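Local coordinates for protein quinoline 2-oxidoreductase small subunit (Pseudomonas putida, PDB 1T3Q) that carries two [2Fe-2S] clusters and probably relays electrons between the molybdenum and flavin centres during quinoline hydroxylation, at residues A[128-133]-A[150-155]; A[58-63]-A[78-83]; A[21-26]-A[37-42]; A[10-15]-A[73-78]. All blocks are in the same frame, centred on the assembly; numbering follows the deposited sequence.

Contact 1 (A[128-133]-A[150-155])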
# COMPACT_ATOMS: atom_id res chain seq x y z
N PRO A 128 -10.12 -19.80 37.06
CA PRO A 128 -9.25 -19.22 38.09
C PRO A 128 -9.97 -18.07 38.78
O PRO A 128 -10.89 -17.48 38.21
CB PRO A 128 -8.04 -18.74 37.28
CG PRO A 128 -8.66 -18.33 35.98
CD PRO A 128 -9.64 -19.47 35.71
N SER A 129 -9.58 -17.76 40.01
CA SER A 129 -10.19 -16.66 40.75
C SER A 129 -9.62 -15.37 40.18
O SER A 129 -8.58 -15.38 39.51
CB SER A 129 -9.84 -16.76 42.23
OG SER A 129 -8.46 -16.49 42.44
N ARG A 130 -10.29 -14.25 40.43
CA ARG A 130 -9.78 -12.98 39.92
C ARG A 130 -8.37 -12.73 40.47
O ARG A 130 -7.49 -12.27 39.75
CB ARG A 130 -10.71 -11.83 40.32
CG ARG A 130 -12.07 -11.87 39.63
CD ARG A 130 -12.94 -10.68 40.02
NE ARG A 130 -12.41 -9.42 39.48
CZ ARG A 130 -12.63 -8.99 38.24
NH1 ARG A 130 -13.37 -9.71 37.41
NH2 ARG A 130 -12.09 -7.84 37.84
N ASP A 131 -8.16 -13.06 41.74
CA ASP A 131 -6.85 -12.88 42.37
C ASP A 131 -5.78 -13.72 41.70
O ASP A 131 -4.65 -13.27 41.52
CB ASP A 131 -6.91 -13.22 43.86
CG ASP A 131 -7.41 -12.06 44.70
OD1 ASP A 131 -7.72 -12.27 45.89
OD2 ASP A 131 -7.49 -10.93 44.17
N GLU A 132 -6.13 -14.96 41.36
CA GLU A 132 -5.19 -15.85 40.70
C GLU A 132 -4.82 -15.30 39.33
O GLU A 132 -3.66 -15.35 38.92
CB GLU A 132 -5.81 -17.26 40.58
CG GLU A 132 -5.95 -17.96 41.93
CD GLU A 132 -6.83 -19.21 41.90
OE1 GLU A 132 -6.85 -19.93 42.93
OE2 GLU A 132 -7.51 -19.47 40.89
N VAL A 133 -5.81 -14.77 38.62
CA VAL A 133 -5.55 -14.21 37.30
C VAL A 133 -4.65 -12.98 37.42
O VAL A 133 -3.67 -12.86 36.69
CB VAL A 133 -6.86 -13.83 36.58
CG1 VAL A 133 -6.54 -13.20 35.22
CG2 VAL A 133 -7.72 -15.08 36.37
N ILE A 150 -9.57 -7.09 31.49
CA ILE A 150 -8.84 -8.26 31.03
C ILE A 150 -9.13 -9.37 32.05
O ILE A 150 -9.30 -10.54 31.68
CB ILE A 150 -7.31 -7.99 30.97
CG1 ILE A 150 -7.00 -7.01 29.84
CG2 ILE A 150 -6.55 -9.29 30.76
CD1 ILE A 150 -5.56 -6.54 29.79
N ILE A 151 -9.19 -9.00 33.32
CA ILE A 151 -9.49 -9.96 34.38
C ILE A 151 -10.92 -10.45 34.14
O ILE A 151 -11.21 -11.65 34.26
CB ILE A 151 -9.40 -9.32 35.79
CG1 ILE A 151 -8.03 -8.66 35.98
CG2 ILE A 151 -9.61 -10.39 36.87
CD1 ILE A 151 -6.84 -9.58 35.83
N ASP A 152 -11.81 -9.52 33.80
CA ASP A 152 -13.20 -9.86 33.52
C ASP A 152 -13.29 -10.86 32.37
O ASP A 152 -14.03 -11.85 32.45
CB ASP A 152 -14.00 -8.61 33.11
CG ASP A 152 -14.14 -7.60 34.23
OD1 ASP A 152 -14.57 -6.46 33.92
OD2 ASP A 152 -13.86 -7.92 35.40
N ALA A 153 -12.56 -10.59 31.30
CA ALA A 153 -12.58 -11.44 30.12
C ALA A 153 -12.11 -12.87 30.40
O ALA A 153 -12.74 -13.83 29.96
CB ALA A 153 -11.72 -10.82 29.01
N ILE A 154 -11.00 -13.00 31.13
CA ILE A 154 -10.44 -14.31 31.44
C ILE A 154 -11.31 -15.16 32.38
O ILE A 154 -11.30 -16.39 32.29
CB ILE A 154 -9.03 -14.16 32.05
CG1 ILE A 154 -8.11 -13.50 31.03
CG2 ILE A 154 -8.48 -15.54 32.47
CD1 ILE A 154 -6.77 -13.06 31.59
N THR A 155 -12.06 -14.50 33.26
CA THR A 155 -12.91 -15.22 34.21
C THR A 155 -14.35 -15.36 33.73
O THR A 155 -15.21 -15.83 34.48
CB THR A 155 -12.92 -14.52 35.59
OG1 THR A 155 -13.30 -13.15 35.44
CG2 THR A 155 -11.55 -14.60 36.24
O HOH W 1 -14.72 -12.31 37.53
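The guanidinium of Arg130 carries Ile151 CG2 over the centre of one face, 3.6 Å above its plane, while Asp152 CG and a water oxygen lie near that plane at the edge. Chi3 (68°) bends the chain at NE, which also lies against this methyl. NH1 donates to Asp152 OD2 at 2.7 Å, nearly along the C-O axis of the acceptor, and NH2 adds a weak bond to the same oxygen, the guanidinium and carboxylate planes being 48° apart. The water accepts from Arg130 NH1 and donates to Thr155 OG1, which itself donates to Ile151 O at 2.8 Å. NH2 has a second acidic partner, Asp721 of the large subunit. An alanine at Arg130, keeping only CB near the CG2 methyl of Ile151, would probably leave Asp152 and Asp721 of the large subunit without their shared cation. Deeper in, Val133 CG1 lies 3.6 Å from Ile154 CD1 and 3.7 Å from Ile151 CD1; Val133 CG2 faces Thr155 CG2. Ser129 OG accepts from Glu132 N, and Glu132 OE2 from Ser129 N, a capping box that starts helix 130-136. This helix-to-helix packing, apolar inside and salt-bridged outside, belongs to the helical [2Fe-2S] domain of molybdenum hydroxylases.

Contact 2 (A[58-63]-A[78-83])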
# COMPACT_ATOMS: atom_id res chain seq x y z
N ILE A 58 4.87 -15.82 23.91
CA ILE A 58 4.29 -16.83 23.02
C ILE A 58 4.35 -18.16 23.76
O ILE A 58 4.90 -18.25 24.84
CB ILE A 58 5.07 -16.96 21.70
CG1 ILE A 58 6.52 -17.35 21.99
CG2 ILE A 58 4.99 -15.66 20.91
CD1 ILE A 58 7.36 -17.58 20.74
N LEU A 59 3.76 -19.20 23.18
CA LEU A 59 3.81 -20.51 23.83
C LEU A 59 4.79 -21.39 23.07
O LEU A 59 4.70 -21.53 21.84
CB LEU A 59 2.43 -21.17 23.84
CG LEU A 59 1.29 -20.43 24.57
CD1 LEU A 59 0.01 -21.26 24.47
CD2 LEU A 59 1.66 -20.22 26.02
N ILE A 60 5.73 -21.97 23.80
CA ILE A 60 6.71 -22.88 23.22
C ILE A 60 6.49 -24.21 23.94
O ILE A 60 6.68 -24.33 25.15
CB ILE A 60 8.15 -22.35 23.43
CG1 ILE A 60 8.31 -21.04 22.65
CG2 ILE A 60 9.16 -23.38 22.93
CD1 ILE A 60 9.72 -20.47 22.65
N ASP A 61 6.07 -25.21 23.17
CA ASP A 61 5.77 -26.53 23.70
C ASP A 61 4.74 -26.38 24.81
O ASP A 61 4.84 -27.01 25.86
CB ASP A 61 7.03 -27.21 24.21
CG ASP A 61 8.04 -27.44 23.10
OD1 ASP A 61 7.62 -27.75 21.97
OD2 ASP A 61 9.26 -27.32 23.36
N GLY A 62 3.77 -25.50 24.56
CA GLY A 62 2.70 -25.26 25.51
C GLY A 62 2.98 -24.32 26.67
O GLY A 62 2.06 -23.99 27.43
N ALA A 63 4.22 -23.87 26.82
CA ALA A 63 4.57 -22.99 27.93
C ALA A 63 4.90 -21.56 27.51
O ALA A 63 5.63 -21.33 26.56
CB ALA A 63 5.74 -23.58 28.69
N CYS A 78 11.22 -27.24 18.49
CA CYS A 78 10.12 -26.81 19.35
C CYS A 78 8.82 -26.58 18.60
O CYS A 78 8.81 -26.39 17.38
CB CYS A 78 10.50 -25.52 20.09
SG CYS A 78 11.92 -25.67 21.19
N SER A 79 7.71 -26.61 19.34
CA SER A 79 6.39 -26.36 18.78
C SER A 79 5.98 -24.98 19.29
O SER A 79 5.76 -24.79 20.49
CB SER A 79 5.40 -27.42 19.26
OG SER A 79 4.09 -27.12 18.81
N ILE A 80 5.88 -24.03 18.37
CA ILE A 80 5.54 -22.65 18.71
C ILE A 80 4.12 -22.26 18.34
O ILE A 80 3.62 -22.62 17.28
CB ILE A 80 6.51 -21.68 18.00
CG1 ILE A 80 7.94 -21.93 18.50
CG2 ILE A 80 6.08 -20.24 18.24
CD1 ILE A 80 9.00 -21.19 17.71
N GLU A 81 3.48 -21.50 19.23
CA GLU A 81 2.12 -21.03 19.01
C GLU A 81 2.09 -19.51 19.15
O GLU A 81 2.37 -18.98 20.23
CB GLU A 81 1.16 -21.63 20.04
CG GLU A 81 0.84 -23.09 19.83
CD GLU A 81 0.00 -23.64 20.97
OE1 GLU A 81 0.59 -24.01 22.01
OE2 GLU A 81 -1.24 -23.67 20.83
N THR A 82 1.76 -18.81 18.07
CA THR A 82 1.67 -17.36 18.11
C THR A 82 0.18 -16.99 18.07
O THR A 82 -0.68 -17.85 17.83
CB THR A 82 2.39 -16.69 16.93
OG1 THR A 82 1.74 -17.04 15.70
CG2 THR A 82 3.85 -17.14 16.87
N VAL A 83 -0.13 -15.72 18.30
CA VAL A 83 -1.51 -15.28 18.31
C VAL A 83 -2.25 -15.60 17.01
O VAL A 83 -3.46 -15.84 17.02
CB VAL A 83 -1.60 -13.76 18.59
CG1 VAL A 83 -0.97 -12.97 17.46
CG2 VAL A 83 -3.06 -13.35 18.78
O HOH W 2 3.31 -24.26 22.09
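Strands 57-60 and 79-81 are antiparallel neighbours in the mixed sheet of the plant-type ferredoxin (beta-grasp) domain, and Leu59 and Glu81 form their hydrogen-bonded pair. Leu59 N donates to Glu81 O at 3.3 Å, and Glu81 N returns to Leu59 O at 2.9 Å, while Ile60 faces Ile80 as a non-hydrogen-bonded pair. Asp61 N gives a nearly straight bond of 2.7 Å to Ser79 O. Asp61 CG stands anti to its own carbonyl carbon (chi1 -62°), and OD1 takes the N-H of Ser79 at 2.9 Å from 38° above the carboxylate plane. Ile60 opens the type I' turn that ends at Ala63. On the face of Ile58, Ile60 and Ile80, Ile58 CD1 meets Ile80 CG2 at 3.9 Å and Ile60 CG2 rests on Cys78 CB; Leu31 of helix 31-39 touches all three isoleucines. On the other face Glu81 OE1 lies 3.7 Å from Leu59 CD1 and within bonding distance of a water that accepts the N-H of Gly62, while Glu81 OE2 forms a salt bridge with Arg119 of helix 111-124. One face is thus apolar, whereas on the other Leu59 lies beside a carboxylate whose pairing with Arg119 links the sheet to the helical domain.

Contact 3 (A[21-26]-A[37-42])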
# COMPACT_ATOMS: atom_id res chain seq x y z
N ARG A 21 7.77 -25.89 10.05
CA ARG A 21 8.38 -24.81 9.30
C ARG A 21 9.90 -24.90 9.32
O ARG A 21 10.50 -25.50 10.21
CB ARG A 21 7.96 -23.44 9.87
CG ARG A 21 6.45 -23.20 9.88
CD ARG A 21 5.86 -23.25 8.49
NE ARG A 21 6.31 -22.16 7.63
CZ ARG A 21 5.88 -20.90 7.71
NH1 ARG A 21 6.36 -19.98 6.89
NH2 ARG A 21 4.96 -20.56 8.60
N VAL A 22 10.52 -24.30 8.31
CA VAL A 22 11.97 -24.27 8.19
C VAL A 22 12.35 -22.84 7.83
O VAL A 22 11.92 -22.32 6.81
CB VAL A 22 12.47 -25.22 7.08
CG1 VAL A 22 13.97 -25.07 6.93
CG2 VAL A 22 12.11 -26.66 7.41
N PHE A 23 13.14 -22.21 8.69
CA PHE A 23 13.56 -20.84 8.43
C PHE A 23 15.05 -20.65 8.73
O PHE A 23 15.63 -21.37 9.55
CB PHE A 23 12.71 -19.85 9.25
CG PHE A 23 12.65 -20.16 10.72
CD1 PHE A 23 13.58 -19.62 11.60
CD2 PHE A 23 11.65 -20.99 11.23
CE1 PHE A 23 13.53 -19.92 12.96
CE2 PHE A 23 11.59 -21.29 12.59
CZ PHE A 23 12.53 -20.76 13.46
N TYR A 24 15.66 -19.70 8.03
CA TYR A 24 17.08 -19.42 8.20
C TYR A 24 17.29 -18.13 8.97
O TYR A 24 16.72 -17.10 8.64
CB TYR A 24 17.77 -19.34 6.84
CG TYR A 24 17.85 -20.68 6.15
CD1 TYR A 24 16.72 -21.29 5.62
CD2 TYR A 24 19.06 -21.36 6.08
CE1 TYR A 24 16.79 -22.55 5.04
CE2 TYR A 24 19.14 -22.62 5.51
CZ TYR A 24 18.00 -23.21 4.99
OH TYR A 24 18.08 -24.46 4.44
N VAL A 25 18.13 -18.20 9.99
CA VAL A 25 18.41 -17.05 10.83
C VAL A 25 19.84 -17.03 11.34
O VAL A 25 20.53 -18.06 11.34
CB VAL A 25 17.48 -17.03 12.07
CG1 VAL A 25 16.04 -16.81 11.64
CG2 VAL A 25 17.61 -18.34 12.84
N GLU A 26 20.28 -15.86 11.77
CA GLU A 26 21.61 -15.71 12.35
C GLU A 26 21.41 -15.90 13.85
O GLU A 26 20.34 -15.60 14.37
CB GLU A 26 22.18 -14.32 12.10
CG GLU A 26 22.42 -13.97 10.66
CD GLU A 26 23.09 -12.62 10.50
OE1 GLU A 26 22.49 -11.61 10.91
OE2 GLU A 26 24.22 -12.58 9.98
N GLU A 37 10.00 -10.89 11.26
CA GLU A 37 10.70 -10.56 10.02
C GLU A 37 11.11 -11.70 9.08
O GLU A 37 11.16 -11.51 7.87
CB GLU A 37 11.91 -9.69 10.38
CG GLU A 37 11.49 -8.41 11.10
CD GLU A 37 12.64 -7.67 11.79
OE1 GLU A 37 12.37 -6.59 12.37
OE2 GLU A 37 13.79 -8.16 11.77
N VAL A 38 11.39 -12.88 9.62
CA VAL A 38 11.78 -13.99 8.76
C VAL A 38 10.58 -14.86 8.38
O VAL A 38 10.39 -15.18 7.21
CB VAL A 38 12.86 -14.86 9.41
CG1 VAL A 38 13.20 -16.04 8.49
CG2 VAL A 38 14.11 -14.03 9.68
N VAL A 39 9.77 -15.22 9.37
CA VAL A 39 8.60 -16.06 9.12
C VAL A 39 7.42 -15.22 8.62
O VAL A 39 6.55 -15.72 7.91
CB VAL A 39 8.19 -16.83 10.40
CG1 VAL A 39 7.09 -17.83 10.08
CG2 VAL A 39 9.40 -17.54 11.00
N GLY A 40 7.39 -13.94 8.99
CA GLY A 40 6.32 -13.07 8.54
C GLY A 40 5.07 -13.06 9.40
O GLY A 40 3.99 -12.74 8.91
N LEU A 41 5.21 -13.43 10.67
CA LEU A 41 4.08 -13.44 11.58
C LEU A 41 4.28 -12.27 12.54
O LEU A 41 4.90 -12.42 13.60
CB LEU A 41 4.04 -14.77 12.34
CG LEU A 41 3.82 -16.00 11.45
CD1 LEU A 41 4.00 -17.27 12.27
CD2 LEU A 41 2.42 -15.94 10.84
N THR A 42 3.77 -11.11 12.17
CA THR A 42 3.93 -9.91 12.98
C THR A 42 2.99 -9.76 14.17
O THR A 42 2.97 -8.72 14.83
CB THR A 42 3.85 -8.63 12.10
OG1 THR A 42 2.61 -8.62 11.38
CG2 THR A 42 5.00 -8.60 11.10
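Val38 sets its two methyls against the strand, and here the packing is close: CG1, anti to the backbone N (chi1 178°), lies 3.9 Å from Phe23 CB and 3.7 Å from Tyr24 O, while CG2 meets Val25 CG1 at 3.9 Å. Next to it, Val39 places CG2 over one face of the Phe23 ring, on the CG-CD2 side, with CD2 at 4.1 Å. A chi1 of 53° puts Phe23 CG between the backbone N and the carbonyl carbon; the side chain also rests on Ile12 of strand 10-16. These contacts seat the last turn of helix 31-39 on strand 19-25, an outermost strand of the sheet within this chain, an arrangement of the beta-grasp fold of plant-type ferredoxin domains, in which a helix lies across a mixed sheet. An alanine at Val38 would probably open a gap beside Phe23 CB and Val25 CG1, leaving that end of the helix less firmly seated on the strand. Towards solvent the contact is looser. Arg21, its chain bent at chi2 and chi3, folds its guanidinium back to the other methyl of Val39, with NH2 3.8 Å from CG1, an oblique van der Waals touch of the guanidinium on a methyl. Just beyond the helix, Thr42 packs on Asp36 of the large subunit.

Contact 4 (A[10-15]-A[73-78])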
# COMPACT_ATOMS: atom_id res chain seq x y z
N MET A 10 21.69 -20.10 9.96
CA MET A 10 21.44 -21.47 10.40
C MET A 10 20.03 -21.93 10.06
O MET A 10 19.06 -21.18 10.22
CB MET A 10 21.68 -21.57 11.91
CG MET A 10 23.14 -21.39 12.32
SD MET A 10 23.39 -21.56 14.09
CE MET A 10 23.06 -23.32 14.31
N ARG A 11 19.92 -23.17 9.59
CA ARG A 11 18.65 -23.76 9.21
C ARG A 11 17.92 -24.24 10.46
O ARG A 11 18.36 -25.19 11.11
CB ARG A 11 18.89 -24.93 8.26
CG ARG A 11 17.63 -25.64 7.79
CD ARG A 11 17.96 -26.66 6.70
NE ARG A 11 16.77 -27.32 6.17
CZ ARG A 11 16.02 -28.19 6.85
NH1 ARG A 11 16.34 -28.50 8.10
NH2 ARG A 11 14.96 -28.74 6.28
N ILE A 12 16.82 -23.58 10.79
CA ILE A 12 16.06 -23.95 11.97
C ILE A 12 14.75 -24.65 11.62
O ILE A 12 13.99 -24.18 10.78
CB ILE A 12 15.74 -22.71 12.84
CG1 ILE A 12 17.05 -22.00 13.21
CG2 ILE A 12 14.99 -23.13 14.10
CD1 ILE A 12 18.08 -22.90 13.90
N SER A 13 14.52 -25.78 12.27
CA SER A 13 13.32 -26.57 12.05
C SER A 13 12.43 -26.53 13.28
O SER A 13 12.82 -27.00 14.36
CB SER A 13 13.72 -28.01 11.71
OG SER A 13 12.58 -28.82 11.50
N ALA A 14 11.24 -25.97 13.14
CA ALA A 14 10.30 -25.88 14.25
C ALA A 14 8.86 -25.90 13.75
O ALA A 14 8.59 -25.56 12.60
CB ALA A 14 10.55 -24.60 15.05
N THR A 15 7.93 -26.30 14.61
CA THR A 15 6.54 -26.31 14.23
C THR A 15 5.94 -24.99 14.71
O THR A 15 6.06 -24.62 15.87
CB THR A 15 5.79 -27.49 14.88
OG1 THR A 15 6.35 -28.72 14.41
CG2 THR A 15 4.32 -27.45 14.51
N VAL A 73 17.49 -19.37 17.00
CA VAL A 73 18.06 -20.70 16.81
C VAL A 73 17.65 -21.68 17.92
O VAL A 73 17.75 -22.89 17.74
CB VAL A 73 19.61 -20.67 16.69
CG1 VAL A 73 20.01 -19.90 15.44
CG2 VAL A 73 20.25 -20.07 17.93
N GLN A 74 17.18 -21.16 19.05
CA GLN A 74 16.76 -22.04 20.14
C GLN A 74 15.34 -22.56 19.92
O GLN A 74 14.80 -23.27 20.76
CB GLN A 74 16.85 -21.31 21.48
CG GLN A 74 18.29 -21.06 21.91
CD GLN A 74 18.40 -20.28 23.20
OE1 GLN A 74 17.84 -19.20 23.33
NE2 GLN A 74 19.13 -20.83 24.16
N ALA A 75 14.76 -22.23 18.77
CA ALA A 75 13.41 -22.71 18.46
C ALA A 75 13.49 -24.10 17.84
O ALA A 75 12.48 -24.78 17.68
CB ALA A 75 12.73 -21.75 17.49
N GLU A 76 14.71 -24.52 17.50
CA GLU A 76 14.93 -25.82 16.88
C GLU A 76 14.25 -26.94 17.65
O GLU A 76 14.44 -27.08 18.86
CB GLU A 76 16.43 -26.11 16.78
CG GLU A 76 16.76 -27.52 16.26
CD GLU A 76 16.44 -27.68 14.77
OE1 GLU A 76 16.24 -28.83 14.32
OE2 GLU A 76 16.42 -26.66 14.05
N GLY A 77 13.46 -27.73 16.94
CA GLY A 77 12.77 -28.85 17.55
C GLY A 77 11.63 -28.50 18.48
O GLY A 77 11.10 -29.38 19.17
N CYS A 78 11.22 -27.24 18.49
CA CYS A 78 10.12 -26.81 19.35
C CYS A 78 8.82 -26.58 18.60
O CYS A 78 8.81 -26.39 17.38
CB CYS A 78 10.50 -25.52 20.09
SG CYS A 78 11.92 -25.67 21.19
O HOH W 3 17.34 -27.68 11.16
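Glu76 OE2 accepts the backbone N-H of Ser13 at 2.7 Å in a nearly straight bond (177°), the donor standing 37° above the carboxylate plane. The same oxygen takes a longer bond of 3.2 Å from a water that also donates to Arg11 O. Glu76 CG is anti to the backbone N (chi1 175°), and the chain then bends at chi2, bringing the carboxylate back to the strand, where OE1 comes near Ser13 CB. Two backbone bonds follow: Gly77 N to Ser13 O at 2.8 Å and Thr15 N to Cys78 O at 2.9 Å. Segment 73-78 thus lies alongside strand 10-16, on the side away from strand 19-25, and its type II turn from Ala75 to Cys78 leads into strand 79-81, the parallel neighbour of 10-16 in the beta-grasp sheet. Behind the polar row, Ile12 CD1 packs 3.6 Å from Val73 CA, and Ala14 CB touches the carbonyl oxygens of both Ala75, at 3.3 Å, and Cys78. Met10 SD touches Val73 CG1 at 4.0 Å, and Tyr8 of the medium subunit packs on both residues. Glu76 O and Gln74 NE2 bond to Arg54 and Asp52 of that same medium subunit.

Contacts 2, 3 and 4 all reach the same sheet and adjoin one another. The centre of contact 4 is 12 Å from that of contact 2 and 10 Å from that of contact 3. It shares Cys78 with contact 2, Ile80 N probably bonding to Thr15 O, and its strand 10-16 pairs with strand 19-25 of contact 3. Contacts 2 and 3 touch where Thr82 OG1 lies 4.1 Å from Leu41 CD1. Contact 1 stands apart in the helical domain, about 12 Å from contact 2 at the nearest atoms. Each domain holds one cluster: the Ile58 side chain of contact 2 is about 9 Å from one, and that of Ile154 in contact 1 about 12 Å from the other. The Val73 side chain in contact 4 lies about 12 Å from the FAD.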